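Local coordinates for probable tRNA pseudouridine synthase D (Methanosarcina mazei, PDB 1Z2Z), which probably converts uridine 13 of transfer RNA into pseudouridine, at residues Glu5-Ile10 against Val425-Met430; Asn168-Gln173 against Tyr273-Tyr278; Leu199-Glu204 against Arg267-Gly272. One frame throughout, in Å; residues are numbered along the deposited sequence.

Interaction 1: residues Glu5-Ile10 against Val425-Met430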
loop_
_atom_site.group_PDB
_atom_site.type_symbol
_atom_site.label_atom_id
_atom_site.label_comp_id
_atom_site.label_asym_id
_atom_site.label_seq_id
_atom_site.Cartn_x
_atom_site.Cartn_y
_atom_site.Cartn_z
ATOM N N GLU A 5 -15.698 -7.725 -6.374
ATOM C CA GLU A 5 -14.877 -8.755 -6.975
ATOM C C GLU A 5 -13.430 -8.294 -7.032
ATOM O O GLU A 5 -12.512 -9.083 -6.828
ATOM C CB GLU A 5 -15.373 -9.052 -8.387
ATOM C CG GLU A 5 -16.490 -10.065 -8.442
ATOM C CD GLU A 5 -16.038 -11.431 -7.981
ATOM O OE1 GLU A 5 -16.316 -11.796 -6.816
ATOM O OE2 GLU A 5 -15.392 -12.132 -8.790
ATOM N N ILE A 6 -13.234 -7.009 -7.305
ATOM C CA ILE A 6 -11.895 -6.458 -7.404
ATOM C C ILE A 6 -11.044 -6.808 -6.199
ATOM O O ILE A 6 -9.890 -7.206 -6.345
ATOM C CB ILE A 6 -11.943 -4.922 -7.620
ATOM C CG1 ILE A 6 -12.378 -4.646 -9.050
ATOM C CG2 ILE A 6 -10.577 -4.292 -7.398
ATOM C CD1 ILE A 6 -11.651 -5.517 -10.064
ATOM N N GLU A 7 -11.625 -6.677 -5.015
ATOM C CA GLU A 7 -10.923 -6.989 -3.782
ATOM C C GLU A 7 -10.867 -8.505 -3.493
ATOM O O GLU A 7 -9.955 -8.978 -2.817
ATOM C CB GLU A 7 -11.562 -6.225 -2.609
ATOM C CG GLU A 7 -11.199 -4.734 -2.558
ATOM C CD GLU A 7 -11.920 -3.974 -1.448
ATOM O OE1 GLU A 7 -11.530 -2.821 -1.151
ATOM O OE2 GLU A 7 -12.884 -4.528 -0.879
ATOM N N LYS A 8 -11.817 -9.275 -4.006
ATOM C CA LYS A 8 -11.786 -10.710 -3.757
ATOM C C LYS A 8 -10.732 -11.352 -4.648
ATOM O O LYS A 8 -10.206 -12.418 -4.330
ATOM C CB LYS A 8 -13.162 -11.338 -4.025
ATOM C CG LYS A 8 -14.283 -10.742 -3.179
ATOM C CD LYS A 8 -15.679 -11.031 -3.751
ATOM C CE LYS A 8 -16.376 -12.181 -3.035
ATOM N NZ LYS A 8 -17.760 -12.401 -3.546
ATOM N N GLN A 9 -10.411 -10.690 -5.755
ATOM C CA GLN A 9 -9.423 -11.204 -6.705
ATOM C C GLN A 9 -7.994 -11.026 -6.216
ATOM O O GLN A 9 -7.036 -11.400 -6.903
ATOM C CB GLN A 9 -9.581 -10.518 -8.051
ATOM C CG GLN A 9 -10.890 -10.818 -8.728
ATOM C CD GLN A 9 -11.180 -9.846 -9.850
ATOM O OE1 GLN A 9 -12.135 -10.019 -10.611
ATOM N NE2 GLN A 9 -10.356 -8.805 -9.956
ATOM N N ILE A 10 -7.864 -10.433 -5.036
ATOM C CA ILE A 10 -6.567 -10.226 -4.422
ATOM C C ILE A 10 -6.587 -10.670 -2.963
ATOM O O ILE A 10 -5.957 -10.044 -2.113
ATOM C CB ILE A 10 -6.115 -8.756 -4.483
ATOM C CG1 ILE A 10 -7.148 -7.862 -3.810
ATOM C CG2 ILE A 10 -5.873 -8.344 -5.934
ATOM C CD1 ILE A 10 -6.796 -6.396 -3.863
ATOM N N VAL A 425 -7.586 2.096 6.169
ATOM C CA VAL A 425 -8.413 2.497 7.284
ATOM C C VAL A 425 -9.814 2.793 6.793
ATOM O O VAL A 425 -10.795 2.432 7.441
ATOM C CB VAL A 425 -7.850 3.760 7.965
ATOM C CG1 VAL A 425 -8.795 4.236 9.053
ATOM C CG2 VAL A 425 -6.472 3.466 8.547
ATOM N N LEU A 426 -9.895 3.450 5.642
ATOM C CA LEU A 426 -11.162 3.842 5.043
ATOM C C LEU A 426 -12.061 2.682 4.653
ATOM O O LEU A 426 -13.269 2.744 4.851
ATOM C CB LEU A 426 -10.894 4.708 3.819
ATOM C CG LEU A 426 -10.303 6.082 4.128
ATOM C CD1 LEU A 426 -10.065 6.807 2.816
ATOM C CD2 LEU A 426 -11.242 6.885 5.022
ATOM N N ARG A 427 -11.473 1.627 4.099
ATOM C CA ARG A 427 -12.240 0.460 3.687
ATOM C C ARG A 427 -13.183 -0.064 4.793
ATOM O O ARG A 427 -14.321 -0.426 4.515
ATOM C CB ARG A 427 -11.286 -0.645 3.238
ATOM C CG ARG A 427 -11.963 -1.785 2.501
ATOM C CD ARG A 427 -10.959 -2.870 2.111
ATOM N NE ARG A 427 -10.923 -3.942 3.097
ATOM C CZ ARG A 427 -11.724 -5.004 3.082
ATOM N NH1 ARG A 427 -12.627 -5.159 2.126
ATOM N NH2 ARG A 427 -11.633 -5.906 4.044
ATOM N N GLU A 428 -12.727 -0.102 6.043
ATOM C CA GLU A 428 -13.584 -0.590 7.121
ATOM C C GLU A 428 -14.703 0.402 7.447
ATOM O O GLU A 428 -15.711 0.034 8.053
ATOM C CB GLU A 428 -12.769 -0.881 8.393
ATOM C CG GLU A 428 -11.684 -1.951 8.236
ATOM C CD GLU A 428 -12.221 -3.324 7.833
ATOM O OE1 GLU A 428 -11.679 -3.898 6.853
ATOM O OE2 GLU A 428 -13.170 -3.831 8.488
ATOM N N TYR A 429 -14.518 1.658 7.047
ATOM C CA TYR A 429 -15.520 2.692 7.287
ATOM C C TYR A 429 -16.486 2.887 6.140
ATOM O O TYR A 429 -17.650 3.213 6.363
ATOM C CB TYR A 429 -14.876 4.045 7.567
ATOM C CG TYR A 429 -14.413 4.201 8.978
ATOM C CD1 TYR A 429 -13.190 3.688 9.381
ATOM C CD2 TYR A 429 -15.207 4.852 9.925
ATOM C CE1 TYR A 429 -12.763 3.820 10.686
ATOM C CE2 TYR A 429 -14.785 4.984 11.245
ATOM C CZ TYR A 429 -13.559 4.464 11.612
ATOM O OH TYR A 429 -13.116 4.569 12.903
HETATM N N MSE A 430 -16.014 2.705 4.914
HETATM C CA MSE A 430 -16.876 2.901 3.762
HETATM C C MSE A 430 -17.352 1.611 3.153
HETATM O O MSE A 430 -18.422 1.565 2.548
HETATM C CB MSE A 430 -16.161 3.700 2.679
HETATM C CG MSE A 430 -15.939 5.155 3.006
HETATM SE SE MSE A 430 -14.693 5.915 1.739
HETATM C CE MSE A 430 -15.956 6.459 0.370
#

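Interaction 2: residues Asn168-Gln173 against Tyr273-Tyr278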
loop_
_atom_site.group_PDB
_atom_site.type_symbol
_atom_site.label_atom_id
_atom_site.label_comp_id
_atom_site.label_asym_id
_atom_site.label_seq_id
_atom_site.Cartn_x
_atom_site.Cartn_y
_atom_site.Cartn_z
ATOM N N ASN A 168 -4.308 -5.556 8.543
ATOM C CA ASN A 168 -3.194 -5.101 7.739
ATOM C C ASN A 168 -3.208 -5.701 6.338
ATOM O O ASN A 168 -2.204 -6.250 5.878
ATOM C CB ASN A 168 -1.874 -5.434 8.426
ATOM C CG ASN A 168 -0.737 -4.602 7.890
ATOM O OD1 ASN A 168 -0.685 -3.395 8.144
ATOM N ND2 ASN A 168 0.165 -5.226 7.113
ATOM N N PHE A 169 -4.351 -5.589 5.663
ATOM C CA PHE A 169 -4.526 -6.118 4.304
ATOM C C PHE A 169 -3.643 -5.430 3.260
ATOM O O PHE A 169 -3.254 -4.272 3.425
ATOM C CB PHE A 169 -5.983 -5.960 3.865
ATOM C CG PHE A 169 -6.929 -6.981 4.451
ATOM C CD1 PHE A 169 -6.807 -8.330 4.134
ATOM C CD2 PHE A 169 -7.979 -6.582 5.274
ATOM C CE1 PHE A 169 -7.718 -9.262 4.626
ATOM C CE2 PHE A 169 -8.895 -7.509 5.770
ATOM C CZ PHE A 169 -8.766 -8.849 5.446
ATOM N N PHE A 170 -3.339 -6.146 2.179
ATOM C CA PHE A 170 -2.538 -5.589 1.090
ATOM C C PHE A 170 -3.488 -4.971 0.060
ATOM O O PHE A 170 -4.147 -5.677 -0.708
ATOM C CB PHE A 170 -1.654 -6.668 0.435
ATOM C CG PHE A 170 -0.267 -6.774 1.042
ATOM C CD1 PHE A 170 0.724 -5.846 0.719
ATOM C CD2 PHE A 170 0.022 -7.750 1.996
ATOM C CE1 PHE A 170 1.971 -5.885 1.338
ATOM C CE2 PHE A 170 1.266 -7.797 2.624
ATOM C CZ PHE A 170 2.238 -6.864 2.296
ATOM N N GLY A 171 -3.549 -3.638 0.066
ATOM C CA GLY A 171 -4.420 -2.894 -0.833
ATOM C C GLY A 171 -4.378 -3.261 -2.306
ATOM O O GLY A 171 -3.365 -3.739 -2.812
ATOM N N ILE A 172 -5.486 -3.015 -2.997
ATOM C CA ILE A 172 -5.592 -3.323 -4.417
ATOM C C ILE A 172 -4.552 -2.570 -5.251
ATOM O O ILE A 172 -4.227 -2.984 -6.360
ATOM C CB ILE A 172 -7.035 -3.023 -4.943
ATOM C CG1 ILE A 172 -7.137 -3.326 -6.442
ATOM C CG2 ILE A 172 -7.401 -1.571 -4.681
ATOM C CD1 ILE A 172 -6.862 -4.780 -6.812
ATOM N N GLN A 173 -4.015 -1.477 -4.716
ATOM C CA GLN A 173 -2.999 -0.710 -5.442
ATOM C C GLN A 173 -1.603 -1.308 -5.320
ATOM O O GLN A 173 -0.736 -1.046 -6.152
ATOM C CB GLN A 173 -2.973 0.726 -4.942
ATOM C CG GLN A 173 -4.232 1.474 -5.262
ATOM C CD GLN A 173 -4.179 2.909 -4.795
ATOM O OE1 GLN A 173 -4.086 3.175 -3.592
ATOM N NE2 GLN A 173 -4.233 3.851 -5.743
ATOM N N TYR A 273 2.061 -12.326 -5.207
ATOM C CA TYR A 273 1.408 -13.613 -4.955
ATOM C C TYR A 273 1.460 -13.978 -3.493
ATOM O O TYR A 273 0.603 -14.707 -2.996
ATOM C CB TYR A 273 2.066 -14.729 -5.762
ATOM C CG TYR A 273 1.373 -16.069 -5.617
ATOM C CD1 TYR A 273 0.002 -16.195 -5.854
ATOM C CD2 TYR A 273 2.090 -17.219 -5.283
ATOM C CE1 TYR A 273 -0.637 -17.431 -5.766
ATOM C CE2 TYR A 273 1.462 -18.461 -5.193
ATOM C CZ TYR A 273 0.100 -18.561 -5.437
ATOM O OH TYR A 273 -0.523 -19.792 -5.351
ATOM N N GLN A 274 2.485 -13.479 -2.813
ATOM C CA GLN A 274 2.648 -13.726 -1.390
ATOM C C GLN A 274 1.675 -12.862 -0.629
ATOM O O GLN A 274 1.013 -13.312 0.313
ATOM C CB GLN A 274 4.064 -13.390 -0.943
ATOM C CG GLN A 274 5.039 -14.501 -1.208
ATOM C CD GLN A 274 6.423 -14.177 -0.723
ATOM O OE1 GLN A 274 7.305 -15.028 -0.761
ATOM N NE2 GLN A 274 6.628 -12.945 -0.266
ATOM N N SER A 275 1.599 -11.601 -1.035
ATOM C CA SER A 275 0.688 -10.672 -0.393
ATOM C C SER A 275 -0.728 -11.206 -0.589
ATOM O O SER A 275 -1.571 -11.093 0.294
ATOM C CB SER A 275 0.867 -9.285 -1.010
ATOM O OG SER A 275 2.189 -8.836 -0.772
ATOM N N TYR A 276 -0.970 -11.813 -1.743
ATOM C CA TYR A 276 -2.270 -12.381 -2.039
ATOM C C TYR A 276 -2.626 -13.429 -0.988
ATOM O O TYR A 276 -3.640 -13.324 -0.286
ATOM C CB TYR A 276 -2.230 -13.031 -3.407
ATOM C CG TYR A 276 -3.441 -13.854 -3.730
ATOM C CD1 TYR A 276 -4.678 -13.256 -3.962
ATOM C CD2 TYR A 276 -3.348 -15.240 -3.839
ATOM C CE1 TYR A 276 -5.787 -14.025 -4.304
ATOM C CE2 TYR A 276 -4.451 -16.012 -4.177
ATOM C CZ TYR A 276 -5.661 -15.402 -4.409
ATOM O OH TYR A 276 -6.740 -16.184 -4.752
ATOM N N ILE A 277 -1.769 -14.444 -0.889
ATOM C CA ILE A 277 -1.968 -15.528 0.059
ATOM C C ILE A 277 -2.101 -14.968 1.469
ATOM O O ILE A 277 -2.943 -15.411 2.262
ATOM C CB ILE A 277 -0.799 -16.522 -0.022
ATOM C CG1 ILE A 277 -0.824 -17.201 -1.403
ATOM C CG2 ILE A 277 -0.890 -17.524 1.124
ATOM C CD1 ILE A 277 0.458 -17.928 -1.823
ATOM N N TYR A 278 -1.289 -13.969 1.769
ATOM C CA TYR A 278 -1.344 -13.361 3.075
ATOM C C TYR A 278 -2.738 -12.765 3.374
ATOM O O TYR A 278 -3.239 -12.870 4.496
ATOM C CB TYR A 278 -0.240 -12.308 3.188
ATOM C CG TYR A 278 -0.439 -11.366 4.327
ATOM C CD1 TYR A 278 -1.318 -10.303 4.224
ATOM C CD2 TYR A 278 0.245 -11.533 5.515
ATOM C CE1 TYR A 278 -1.509 -9.427 5.274
ATOM C CE2 TYR A 278 0.066 -10.662 6.573
ATOM C CZ TYR A 278 -0.812 -9.609 6.443
ATOM O OH TYR A 278 -0.967 -8.720 7.483
#

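Interaction 3: residues Leu199-Glu204 against Arg267-Gly272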
loop_
_atom_site.group_PDB
_atom_site.type_symbol
_atom_site.label_atom_id
_atom_site.label_comp_id
_atom_site.label_asym_id
_atom_site.label_seq_id
_atom_site.Cartn_x
_atom_site.Cartn_y
_atom_site.Cartn_z
ATOM N N LEU A 199 3.057 -13.220 -20.419
ATOM C CA LEU A 199 1.950 -12.637 -21.166
ATOM C C LEU A 199 1.059 -11.759 -20.294
ATOM O O LEU A 199 0.585 -10.717 -20.738
ATOM C CB LEU A 199 1.112 -13.739 -21.816
ATOM C CG LEU A 199 1.306 -13.972 -23.320
ATOM C CD1 LEU A 199 2.784 -14.164 -23.658
ATOM C CD2 LEU A 199 0.492 -15.190 -23.731
ATOM N N LEU A 200 0.834 -12.179 -19.053
ATOM C CA LEU A 200 0.000 -11.414 -18.135
ATOM C C LEU A 200 0.565 -10.021 -17.879
ATOM O O LEU A 200 -0.171 -9.111 -17.500
ATOM C CB LEU A 200 -0.135 -12.151 -16.799
ATOM C CG LEU A 200 -0.987 -13.422 -16.751
ATOM C CD1 LEU A 200 -0.810 -14.109 -15.407
ATOM C CD2 LEU A 200 -2.446 -13.068 -16.986
ATOM N N TYR A 201 1.870 -9.857 -18.081
ATOM C CA TYR A 201 2.534 -8.573 -17.855
ATOM C C TYR A 201 2.701 -7.822 -19.169
ATOM O O TYR A 201 2.478 -6.615 -19.245
ATOM C CB TYR A 201 3.908 -8.798 -17.206
ATOM C CG TYR A 201 4.587 -7.531 -16.733
ATOM C CD1 TYR A 201 4.243 -6.943 -15.517
ATOM C CD2 TYR A 201 5.535 -6.890 -17.526
ATOM C CE1 TYR A 201 4.824 -5.745 -15.105
ATOM C CE2 TYR A 201 6.117 -5.691 -17.124
ATOM C CZ TYR A 201 5.755 -5.122 -15.915
ATOM O OH TYR A 201 6.299 -3.916 -15.540
ATOM N N ILE A 202 3.100 -8.541 -20.208
ATOM C CA ILE A 202 3.286 -7.928 -21.512
ATOM C C ILE A 202 1.943 -7.428 -22.049
ATOM O O ILE A 202 1.826 -6.273 -22.465
ATOM C CB ILE A 202 3.888 -8.938 -22.494
ATOM C CG1 ILE A 202 5.266 -9.378 -21.981
ATOM C CG2 ILE A 202 3.951 -8.327 -23.885
ATOM C CD1 ILE A 202 5.845 -10.595 -22.678
ATOM N N ALA A 203 0.942 -8.309 -22.025
ATOM C CA ALA A 203 -0.411 -8.010 -22.491
ATOM C C ALA A 203 -1.379 -7.925 -21.304
ATOM O O ALA A 203 -1.038 -7.369 -20.264
ATOM C CB ALA A 203 -0.870 -9.086 -23.469
ATOM N N GLU A 204 -2.583 -8.470 -21.460
ATOM C CA GLU A 204 -3.583 -8.449 -20.388
ATOM C C GLU A 204 -4.060 -7.045 -20.042
ATOM O O GLU A 204 -3.557 -6.420 -19.110
ATOM C CB GLU A 204 -3.035 -9.090 -19.115
ATOM C CG GLU A 204 -4.049 -9.091 -17.979
ATOM C CD GLU A 204 -4.870 -10.367 -17.922
ATOM O OE1 GLU A 204 -5.220 -10.914 -18.993
ATOM O OE2 GLU A 204 -5.167 -10.811 -16.795
ATOM N N ARG A 267 11.282 -9.027 -8.510
ATOM C CA ARG A 267 10.806 -9.819 -7.398
ATOM C C ARG A 267 9.441 -9.354 -6.878
ATOM O O ARG A 267 8.906 -9.930 -5.928
ATOM C CB ARG A 267 11.848 -9.801 -6.272
ATOM C CG ARG A 267 13.265 -10.128 -6.738
ATOM C CD ARG A 267 14.225 -10.337 -5.568
ATOM N NE ARG A 267 14.113 -11.676 -5.000
ATOM C CZ ARG A 267 13.730 -11.936 -3.756
ATOM N NH1 ARG A 267 13.418 -10.945 -2.930
ATOM N NH2 ARG A 267 13.651 -13.194 -3.342
HETATM N N MSE A 268 8.870 -8.316 -7.491
HETATM C CA MSE A 268 7.560 -7.816 -7.059
HETATM C C MSE A 268 6.464 -8.834 -7.348
HETATM O O MSE A 268 5.537 -9.011 -6.558
HETATM C CB MSE A 268 7.209 -6.497 -7.753
HETATM C CG MSE A 268 8.004 -5.285 -7.280
HETATM SE SE MSE A 268 7.153 -3.600 -7.837
HETATM C CE MSE A 268 6.813 -2.807 -6.080
ATOM N N PHE A 269 6.568 -9.508 -8.483
ATOM C CA PHE A 269 5.572 -10.498 -8.829
ATOM C C PHE A 269 5.415 -11.521 -7.707
ATOM O O PHE A 269 4.341 -11.629 -7.115
ATOM C CB PHE A 269 5.960 -11.191 -10.126
ATOM C CG PHE A 269 6.267 -10.237 -11.233
ATOM C CD1 PHE A 269 7.499 -10.269 -11.868
ATOM C CD2 PHE A 269 5.321 -9.313 -11.656
ATOM C CE1 PHE A 269 7.794 -9.379 -12.894
ATOM C CE2 PHE A 269 5.609 -8.420 -12.684
ATOM C CZ PHE A 269 6.842 -8.461 -13.309
ATOM N N VAL A 270 6.483 -12.258 -7.401
ATOM C CA VAL A 270 6.420 -13.279 -6.353
ATOM C C VAL A 270 5.930 -12.682 -5.028
ATOM O O VAL A 270 5.121 -13.297 -4.329
ATOM C CB VAL A 270 7.808 -13.995 -6.138
ATOM C CG1 VAL A 270 7.736 -14.933 -4.938
ATOM C CG2 VAL A 270 8.193 -14.809 -7.384
ATOM N N HIS A 271 6.405 -11.482 -4.694
ATOM C CA HIS A 271 6.001 -10.806 -3.458
ATOM C C HIS A 271 4.504 -10.491 -3.505
ATOM O O HIS A 271 3.818 -10.459 -2.473
ATOM C CB HIS A 271 6.817 -9.520 -3.267
ATOM C CG HIS A 271 6.412 -8.712 -2.072
ATOM N ND1 HIS A 271 5.249 -7.973 -2.030
ATOM C CD2 HIS A 271 7.026 -8.506 -0.882
ATOM C CE1 HIS A 271 5.166 -7.346 -0.872
ATOM N NE2 HIS A 271 6.233 -7.652 -0.155
ATOM N N GLY A 272 4.002 -10.254 -4.710
ATOM C CA GLY A 272 2.587 -9.982 -4.858
ATOM C C GLY A 272 1.835 -11.238 -4.463
ATOM O O GLY A 272 1.083 -11.225 -3.486
#

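Interaction 1: residues Glu5-Ile10 against Val425-Met430
Arg427 and Glu7 meet in a buried salt bridge between the first and the last helix of the chain, 5-8 and 423-430. With Glu428 they form a salt-bridge network. The CB of Arg427 already points toward the N-terminal helix. CG leaves CB anti to the backbone N (chi1 -167°), and the chain runs on extended to CD. Arg427 CG lies 3.8 Å from Glu7 OE1. CD comes nearer to the same oxygen, with Arg427 CD at 3.3 Å from Glu7 OE1. Here the aliphatic part of the arginine runs alongside the carboxylate, and the two side chains pass each other in opposite directions. At chi3 the arginine bends. The bend turns the guanidinium so that Arg427 NH1 gives a hydrogen bond to Glu7 OE2 at 3.1 Å. The bond is not straight, with 135° at the hydrogen. It reaches OE2 from above the carboxylate plane, and the two flat groups are turned 76° apart. Glu7 meets this with a chain that is extended beyond CG. The other terminal nitrogen, NH2, is held elsewhere. It hydrogen-bonds to the backbone oxygen of Leu14, which would fix the rotation of the guanidinium, and faces Glu428 OE1. Two carboxylates thus probably share the buried positive charge. Leu426 of the same helix packs on Leu412 and Ile137 of the large mixed sheet, so the bridge ties the N-terminal helix to an element resting on that sheet. Glu428 OE1 stands 3.5 Å from Arg427 NH2, while Glu428 OE2 takes a hydrogen bond from Thr17 N.

Interaction 2: residues Asn168-Gln173 against Tyr273-Tyr278
Tyr278 swings its ring toward Phe170 because its CG lies anti to the backbone N (chi1 164°). Ser275, one turn earlier on the same helix, has its CB over one face of the Phe170 ring, and its first torsion, with OG anti to the carbonyl carbon (chi1 -62°), puts OG over the same face. The CH-pi contact is close to face-on, with Ser275 CB at 3.6 Å from the centroid of the Phe170 ring. OG sits over the centre of that face, and its polar partner is the backbone oxygen of His271 in its own helix. The Phe170 ring then turns an edge to Tyr278. The two rings form an offset edge-to-face pair with planes at 81° and centroids 5.5 Å apart. CD2 and CE2 of Phe170 do the touching, and Phe170 CD2 lies 3.6 Å from Tyr278 CD1. Within the TRUD region, this packs the loop that follows strand 165-167 onto the long helix 263-287. Phe169 grips the same helix further along, on Leu282 and Cys283. With Phe170 cut back to an alanine, Ser275 CB and the face of Tyr278 would probably lose their partner, leaving a gap between loop and helix. Asn168 reaches the far end of the tyrosine. Its backbone oxygen lies at the ring edge, Asn168 O to Tyr278 CE1 measuring 3.3 Å. Its CB also touches the phenol oxygen. Tyr278 OH has its hydrogen bond with the backbone oxygen of Glu387, next to Val388, whose backbone is hydrogen-bonded to that of Asn168.

Interaction 3: residues Leu199-Glu204 against Arg267-Gly272
Tyr201 and Phe269 meet with their rings nearly at right angles, the planes 77° apart. Phe269 supplies the edge and Tyr201 the face. The pair is an offset edge-to-face stack with ring centroids 5.2 Å apart. CE2 and CZ form the leading side of the phenylalanine ring. They come down over the rim of the tyrosine ring rather than over its centre, on the side of CD1 and CE1. Phe269 CE2 lies 3.5 Å from Tyr201 CD1, and Phe269 CZ lies 3.7 Å from the same carbon. CD1 and CE1 of Tyr201 in turn lie near the plane of the Phe269 ring. An edge set against a face in this way brings the slightly positive ring hydrogens of Phe269 toward the pi cloud of Tyr201. The first torsions differ. Tyr201 holds CG anti to the backbone N (chi1 -171°), while Phe269 holds it anti to the carbonyl carbon (chi1 -52°). Each ring is thereby sent across the space between the helices. The backbones stay well apart, with 9.7 Å from Tyr201 CA to Phe269 CA, so the two rings carry the whole contact. Two other helices pack against them. Tyr201 also packs on His239 and Met243 of helix 238-249, and Phe269 on Val185 of helix 182-191. Leu200, beside Tyr201, touches Val185 too. The helix of Tyr201 ends soon after, at Ile202. This is helix-to-helix packing through an aromatic pair, joining helix 194-202 to the long helix 263-287 within the helix-rich TRUD region.

All three contacts are buried, but their chemistry differs. Interaction 1 is ionic and joins helices near the two ends of the chain. Interactions 2 and 3 are aromatic, and both use helix 263-287: one brings a loop to it, the other a second helix. Interaction 2 lies nearest the middle of the fold, its centre about 9 Å from the centre of the chain. Interaction 3 lies farthest, its centre about 17 Å from that point. Interactions 1 and 2 touch directly, with Ile10 packed on Ile172 and Arg427 NH2 close to the Phe169 ring. Interactions 2 and 3 meet more loosely, through Phe170 and His271. Interactions 1 and 3 do not touch. Along the chain the three are nested, with 3 inside 2 and 2 inside 1.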